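Local coordinates for protein condensin complex subunit 3 (Schizosaccharomyces pombe, PDB 5OQR) that serves as a regulatory subunit of the condensin complex, which is required to convert interphase chromatin into condensed mitotic-like chromosomes, at residues S223-V228 with S272-V277; V228-W233 with A247-Y252. All coordinates share one frame; numbering follows the deposited sequence.

Contact 1: residues S223-V228 with S272-V277; sequences SIKKRV and SNNSDV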
loop_
_atom_site.group_PDB
_atom_site.type_symbol
_atom_site.label_atom_id
_atom_site.label_comp_id
_atom_site.label_asym_id
_atom_site.label_seq_id
_atom_site.Cartn_x
_atom_site.Cartn_y
_atom_site.Cartn_z
ATOM N N SER A 223 -0.491 -14.354 -16.653
ATOM C CA SER A 223 -1.894 -14.654 -16.422
ATOM C C SER A 223 -2.675 -13.356 -16.264
ATOM O O SER A 223 -2.144 -12.335 -15.820
ATOM C CB SER A 223 -2.059 -15.522 -15.178
ATOM O OG SER A 223 -1.730 -14.795 -14.010
ATOM N N ILE A 224 -3.955 -13.400 -16.641
ATOM C CA ILE A 224 -4.784 -12.199 -16.583
ATOM C C ILE A 224 -4.749 -11.598 -15.184
ATOM O O ILE A 224 -4.714 -10.373 -15.018
ATOM C CB ILE A 224 -6.223 -12.518 -17.033
ATOM C CG1 ILE A 224 -6.211 -13.012 -18.485
ATOM C CG2 ILE A 224 -7.119 -11.287 -16.874
ATOM C CD1 ILE A 224 -7.582 -13.241 -19.101
ATOM N N LYS A 225 -4.751 -12.446 -14.156
ATOM C CA LYS A 225 -4.710 -11.940 -12.790
ATOM C C LYS A 225 -3.345 -11.374 -12.430
ATOM O O LYS A 225 -3.251 -10.554 -11.510
ATOM C CB LYS A 225 -5.104 -13.049 -11.813
ATOM C CG LYS A 225 -6.413 -13.751 -12.174
ATOM C CD LYS A 225 -7.603 -12.785 -12.208
ATOM C CE LYS A 225 -8.685 -13.268 -13.156
ATOM N NZ LYS A 225 -9.701 -12.207 -13.414
ATOM N N LYS A 226 -2.290 -11.785 -13.131
ATOM C CA LYS A 226 -0.988 -11.155 -12.948
ATOM C C LYS A 226 -0.948 -9.787 -13.619
ATOM O O LYS A 226 -0.469 -8.814 -13.031
ATOM C CB LYS A 226 0.116 -12.058 -13.501
ATOM C CG LYS A 226 0.499 -13.210 -12.585
ATOM C CD LYS A 226 1.640 -14.021 -13.174
ATOM C CE LYS A 226 1.956 -15.243 -12.331
ATOM N NZ LYS A 226 1.033 -16.377 -12.614
ATOM N N ARG A 227 -1.456 -9.699 -14.851
ATOM C CA ARG A 227 -1.491 -8.421 -15.556
ATOM C C ARG A 227 -2.206 -7.359 -14.734
ATOM O O ARG A 227 -1.770 -6.206 -14.680
ATOM C CB ARG A 227 -2.191 -8.582 -16.905
ATOM C CG ARG A 227 -1.654 -9.693 -17.785
ATOM C CD ARG A 227 -2.594 -9.945 -18.947
ATOM N NE ARG A 227 -2.246 -11.147 -19.696
ATOM C CZ ARG A 227 -3.018 -11.698 -20.626
ATOM N NH1 ARG A 227 -4.194 -11.161 -20.922
ATOM N NH2 ARG A 227 -2.619 -12.793 -21.257
ATOM N N VAL A 228 -3.313 -7.731 -14.093
ATOM C CA VAL A 228 -4.106 -6.758 -13.348
ATOM C C VAL A 228 -3.416 -6.396 -12.042
ATOM O O VAL A 228 -3.405 -5.228 -11.633
ATOM C CB VAL A 228 -5.525 -7.306 -13.110
ATOM C CG1 VAL A 228 -6.337 -6.363 -12.231
ATOM C CG2 VAL A 228 -6.228 -7.525 -14.434
ATOM N N SER A 272 -14.686 -6.439 -17.131
ATOM C CA SER A 272 -15.939 -6.636 -16.408
ATOM C C SER A 272 -15.693 -7.141 -14.993
ATOM O O SER A 272 -16.499 -6.882 -14.094
ATOM C CB SER A 272 -16.843 -7.602 -17.174
ATOM O OG SER A 272 -16.143 -8.775 -17.545
ATOM N N ASN A 273 -14.589 -7.853 -14.775
ATOM C CA ASN A 273 -14.227 -8.340 -13.451
ATOM C C ASN A 273 -13.138 -7.509 -12.788
ATOM O O ASN A 273 -12.854 -7.722 -11.606
ATOM C CB ASN A 273 -13.772 -9.800 -13.531
ATOM C CG ASN A 273 -14.913 -10.750 -13.824
ATOM O OD1 ASN A 273 -15.751 -11.012 -12.962
ATOM N ND2 ASN A 273 -14.952 -11.276 -15.041
ATOM N N ASN A 274 -12.526 -6.574 -13.514
ATOM C CA ASN A 274 -11.478 -5.718 -12.980
ATOM C C ASN A 274 -11.733 -4.285 -13.448
ATOM O O ASN A 274 -10.919 -3.656 -14.115
ATOM C CB ASN A 274 -10.101 -6.212 -13.414
ATOM C CG ASN A 274 -9.917 -7.694 -13.181
ATOM O OD1 ASN A 274 -9.635 -8.129 -12.067
ATOM N ND2 ASN A 274 -10.075 -8.480 -14.235
ATOM N N SER A 275 -12.897 -3.752 -13.077
ATOM C CA SER A 275 -13.319 -2.452 -13.585
ATOM C C SER A 275 -12.440 -1.329 -13.048
ATOM O O SER A 275 -12.001 -0.457 -13.806
ATOM C CB SER A 275 -14.785 -2.210 -13.226
ATOM O OG SER A 275 -15.252 -0.993 -13.776
ATOM N N ASP A 276 -12.170 -1.329 -11.740
ATOM C CA ASP A 276 -11.432 -0.222 -11.137
ATOM C C ASP A 276 -10.037 -0.094 -11.735
ATOM O O ASP A 276 -9.590 1.009 -12.067
ATOM C CB ASP A 276 -11.349 -0.408 -9.621
ATOM C CG ASP A 276 -12.668 -0.130 -8.924
ATOM O OD1 ASP A 276 -13.540 0.521 -9.535
ATOM O OD2 ASP A 276 -12.828 -0.553 -7.760
ATOM N N VAL A 277 -9.328 -1.215 -11.878
ATOM C CA VAL A 277 -7.986 -1.169 -12.449
ATOM C C VAL A 277 -8.042 -0.763 -13.914
ATOM O O VAL A 277 -7.176 -0.027 -14.402
ATOM C CB VAL A 277 -7.281 -2.526 -12.263
ATOM C CG1 VAL A 277 -5.939 -2.543 -12.988
ATOM C CG2 VAL A 277 -7.081 -2.819 -10.790
#
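Val228 lays both of its methyls against the carboxamide of Asn274: CG1 comes to 3.7 Å from Asn274 OD1, while CG2 lies 3.9 Å from Asn274 CG. With CG1 anti to the backbone N (chi1 175°), that methyl also reaches the second valine, Val228 CG1 being 3.9 Å from Val277 CG2. One methyl is thus shared between an amide and an apolar branch, and Val228 has the most surface covered here. The amide is fixed from its own side of the contact, because Asn274 ND2 donates to Asp270 O. Lys225, its chain bent at chi2 (-60°), crosses the asparagine at about a right angle and brings NZ within 3.8 Å of Asn274 ND2; both are donors, so this is proximity rather than a bond, and the ammonium has a long, weak ion pair with Asp270. Putting an alanine at Asn274 would probably leave Asp270 O without this donor and open a gap beside the Val228 methyls. The contact lies at the surface, where the first turn of helix 224-235, capped by Ser223, meets the loop leading into helix 275-288; Val277 continues along the former helix onto Leu231 and Lys232.

Contact 2: residues V228-W233 with A247-Y252; sequences VRILKW and ADMLAY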
loop_
_atom_site.group_PDB
_atom_site.type_symbol
_atom_site.label_atom_id
_atom_site.label_comp_id
_atom_site.label_asym_id
_atom_site.label_seq_id
_atom_site.Cartn_x
_atom_site.Cartn_y
_atom_site.Cartn_z
ATOM N N VAL A 228 -3.313 -7.731 -14.093
ATOM C CA VAL A 228 -4.106 -6.758 -13.348
ATOM C C VAL A 228 -3.416 -6.396 -12.042
ATOM O O VAL A 228 -3.405 -5.228 -11.633
ATOM C CB VAL A 228 -5.525 -7.306 -13.110
ATOM C CG1 VAL A 228 -6.337 -6.363 -12.231
ATOM C CG2 VAL A 228 -6.228 -7.525 -14.434
ATOM N N ARG A 229 -2.831 -7.382 -11.363
ATOM C CA ARG A 229 -2.158 -7.104 -10.101
ATOM C C ARG A 229 -0.971 -6.175 -10.314
ATOM O O ARG A 229 -0.686 -5.313 -9.474
ATOM C CB ARG A 229 -1.721 -8.413 -9.445
ATOM C CG ARG A 229 -1.499 -8.302 -7.945
ATOM C CD ARG A 229 -1.640 -9.646 -7.240
ATOM N NE ARG A 229 -0.554 -10.571 -7.571
ATOM C CZ ARG A 229 -0.675 -11.679 -8.299
ATOM N NH1 ARG A 229 -1.846 -12.051 -8.797
ATOM N NH2 ARG A 229 0.394 -12.434 -8.525
ATOM N N ILE A 230 -0.274 -6.327 -11.442
ATOM C CA ILE A 230 0.825 -5.424 -11.776
ATOM C C ILE A 230 0.320 -3.990 -11.863
ATOM O O ILE A 230 0.799 -3.094 -11.157
ATOM C CB ILE A 230 1.496 -5.859 -13.092
ATOM C CG1 ILE A 230 2.204 -7.201 -12.904
ATOM C CG2 ILE A 230 2.491 -4.802 -13.572
ATOM C CD1 ILE A 230 2.680 -7.826 -14.189
ATOM N N LEU A 231 -0.653 -3.751 -12.745
ATOM C CA LEU A 231 -1.127 -2.392 -12.977
ATOM C C LEU A 231 -1.740 -1.796 -11.717
ATOM O O LEU A 231 -1.569 -0.604 -11.440
ATOM C CB LEU A 231 -2.138 -2.383 -14.123
ATOM C CG LEU A 231 -1.643 -2.966 -15.446
ATOM C CD1 LEU A 231 -2.765 -2.963 -16.468
ATOM C CD2 LEU A 231 -0.441 -2.193 -15.965
ATOM N N LYS A 232 -2.456 -2.609 -10.940
ATOM C CA LYS A 232 -3.049 -2.110 -9.705
ATOM C C LYS A 232 -1.980 -1.541 -8.783
ATOM O O LYS A 232 -2.143 -0.452 -8.220
ATOM C CB LYS A 232 -3.821 -3.229 -9.007
ATOM C CG LYS A 232 -4.660 -2.755 -7.829
ATOM C CD LYS A 232 -5.216 -3.916 -7.023
ATOM C CE LYS A 232 -4.127 -4.616 -6.225
ATOM N NZ LYS A 232 -4.671 -5.681 -5.342
ATOM N N TRP A 233 -0.873 -2.264 -8.618
ATOM C CA TRP A 233 0.207 -1.783 -7.762
ATOM C C TRP A 233 0.942 -0.615 -8.407
ATOM O O TRP A 233 1.168 0.418 -7.769
ATOM C CB TRP A 233 1.178 -2.925 -7.463
ATOM C CG TRP A 233 0.683 -3.906 -6.446
ATOM C CD1 TRP A 233 -0.201 -3.665 -5.437
ATOM C CD2 TRP A 233 1.047 -5.286 -6.341
ATOM N NE1 TRP A 233 -0.409 -4.809 -4.708
ATOM C CE2 TRP A 233 0.346 -5.819 -5.242
ATOM C CE3 TRP A 233 1.898 -6.123 -7.067
ATOM C CZ2 TRP A 233 0.468 -7.151 -4.854
ATOM C CZ3 TRP A 233 2.019 -7.445 -6.680
ATOM C CH2 TRP A 233 1.308 -7.946 -5.584
ATOM N N ALA A 247 3.299 3.457 -15.681
ATOM C CA ALA A 247 2.478 4.050 -16.729
ATOM C C ALA A 247 3.189 4.030 -18.075
ATOM O O ALA A 247 2.537 3.913 -19.117
ATOM C CB ALA A 247 2.099 5.480 -16.348
ATOM N N ASP A 248 4.520 4.140 -18.076
ATOM C CA ASP A 248 5.267 4.100 -19.329
ATOM C C ASP A 248 5.323 2.688 -19.893
ATOM O O ASP A 248 5.221 2.495 -21.108
ATOM C CB ASP A 248 6.677 4.653 -19.117
ATOM C CG ASP A 248 6.717 6.171 -19.107
ATOM O OD1 ASP A 248 5.658 6.795 -18.898
ATOM O OD2 ASP A 248 7.810 6.741 -19.308
ATOM N N MET A 249 5.492 1.686 -19.027
ATOM C CA MET A 249 5.437 0.301 -19.481
ATOM C C MET A 249 4.080 -0.012 -20.086
ATOM O O MET A 249 3.984 -0.749 -21.074
ATOM C CB MET A 249 5.727 -0.638 -18.313
ATOM C CG MET A 249 5.469 -2.119 -18.597
ATOM S SD MET A 249 5.344 -3.088 -17.086
ATOM C CE MET A 249 3.820 -2.444 -16.398
ATOM N N LEU A 250 3.019 0.531 -19.495
ATOM C CA LEU A 250 1.673 0.287 -19.992
ATOM C C LEU A 250 1.425 1.036 -21.295
ATOM O O LEU A 250 0.769 0.515 -22.202
ATOM C CB LEU A 250 0.662 0.696 -18.917
ATOM C CG LEU A 250 -0.843 0.521 -19.136
ATOM C CD1 LEU A 250 -1.439 1.741 -19.817
ATOM C CD2 LEU A 250 -1.158 -0.746 -19.918
ATOM N N ALA A 251 1.967 2.244 -21.420
ATOM C CA ALA A 251 1.628 3.130 -22.523
ATOM C C ALA A 251 2.566 3.021 -23.718
ATOM O O ALA A 251 2.268 3.605 -24.764
ATOM C CB ALA A 251 1.609 4.583 -22.037
ATOM N N TYR A 252 3.683 2.304 -23.604
ATOM C CA TYR A 252 4.636 2.245 -24.707
ATOM C C TYR A 252 5.038 0.818 -25.055
ATOM O O TYR A 252 5.311 0.521 -26.222
ATOM C CB TYR A 252 5.880 3.073 -24.379
ATOM C CG TYR A 252 5.680 4.562 -24.553
ATOM C CD1 TYR A 252 5.446 5.108 -25.806
ATOM C CD2 TYR A 252 5.729 5.423 -23.467
ATOM C CE1 TYR A 252 5.261 6.465 -25.973
ATOM C CE2 TYR A 252 5.547 6.782 -23.624
ATOM C CZ TYR A 252 5.314 7.297 -24.879
ATOM O OH TYR A 252 5.131 8.652 -25.043
#
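Ile230 and Leu231 of one helix meet Met249 and Leu250 of the other, and apolar packing accounts for all the close approaches between the two segments. The Met249 methyl is the shared element: CE lies 3.9 Å from Ile230 CG2 and 4.3 Å from Leu231 CD2. Its chain leaves the helix with CG anti to the backbone N (chi1 170°), stays extended through chi2, then bends at chi3 (68°), which turns the terminal methyl toward the opposing helix, where it meets both Ile230 and Leu231. Ile230 and Met249 cross at about a right angle. Leu231 and Leu250 do the same, with Leu231 CD2 reaching 4.2 Å from Leu250 CG. These two leucines also mark the nearest backbone approach, their CA atoms being 8.0 Å apart.

All four residues are buried, although only 135 Å² is lost between the segments. Tyr209 of helix 202-212 touches both Ile230 and Met249, and Trp254, further along helix 240-257, touches Leu231 and Met249.

Polar interactions occur on other sides of the helices. Asp248 forms a salt bridge with Lys244, and Trp233 NE1 and Lys232 NZ each hydrogen-bond to an aromatic side chain of another protein chain.

The helix axes pass 10.9 Å apart, and their N-to-C directions differ by 129°, roughly antiparallel but strongly inclined. Both segments fall within HEAT repeat 5, and two consecutive helices packed through an apolar core in this way form the helical hairpin characteristic of a HEAT repeat.

Overall arrangement
Contacts 1 and 2 have centres 11 Å apart and share helix 224-235; Val228 ends the first segment of contact 1 and begins that of contact 2, but works across contact 1 alone. Along the chain, contact 2 is nested inside the loop closed by contact 1: helix 224-235 first pairs with helix 240-257, and the chain then returns to it through the start of helix 275-288. The two are physically continuous, since Val277 CG2 lies 3.7 Å from Lys232 CB. Contact 2 is buried within HEAT repeat 5, whereas contact 1 is a surface junction joining that repeat to the start of helix 275-288. Together they illustrate how this mostly helical chain, which has no strands, packs within a hairpin and then onto a helix further along.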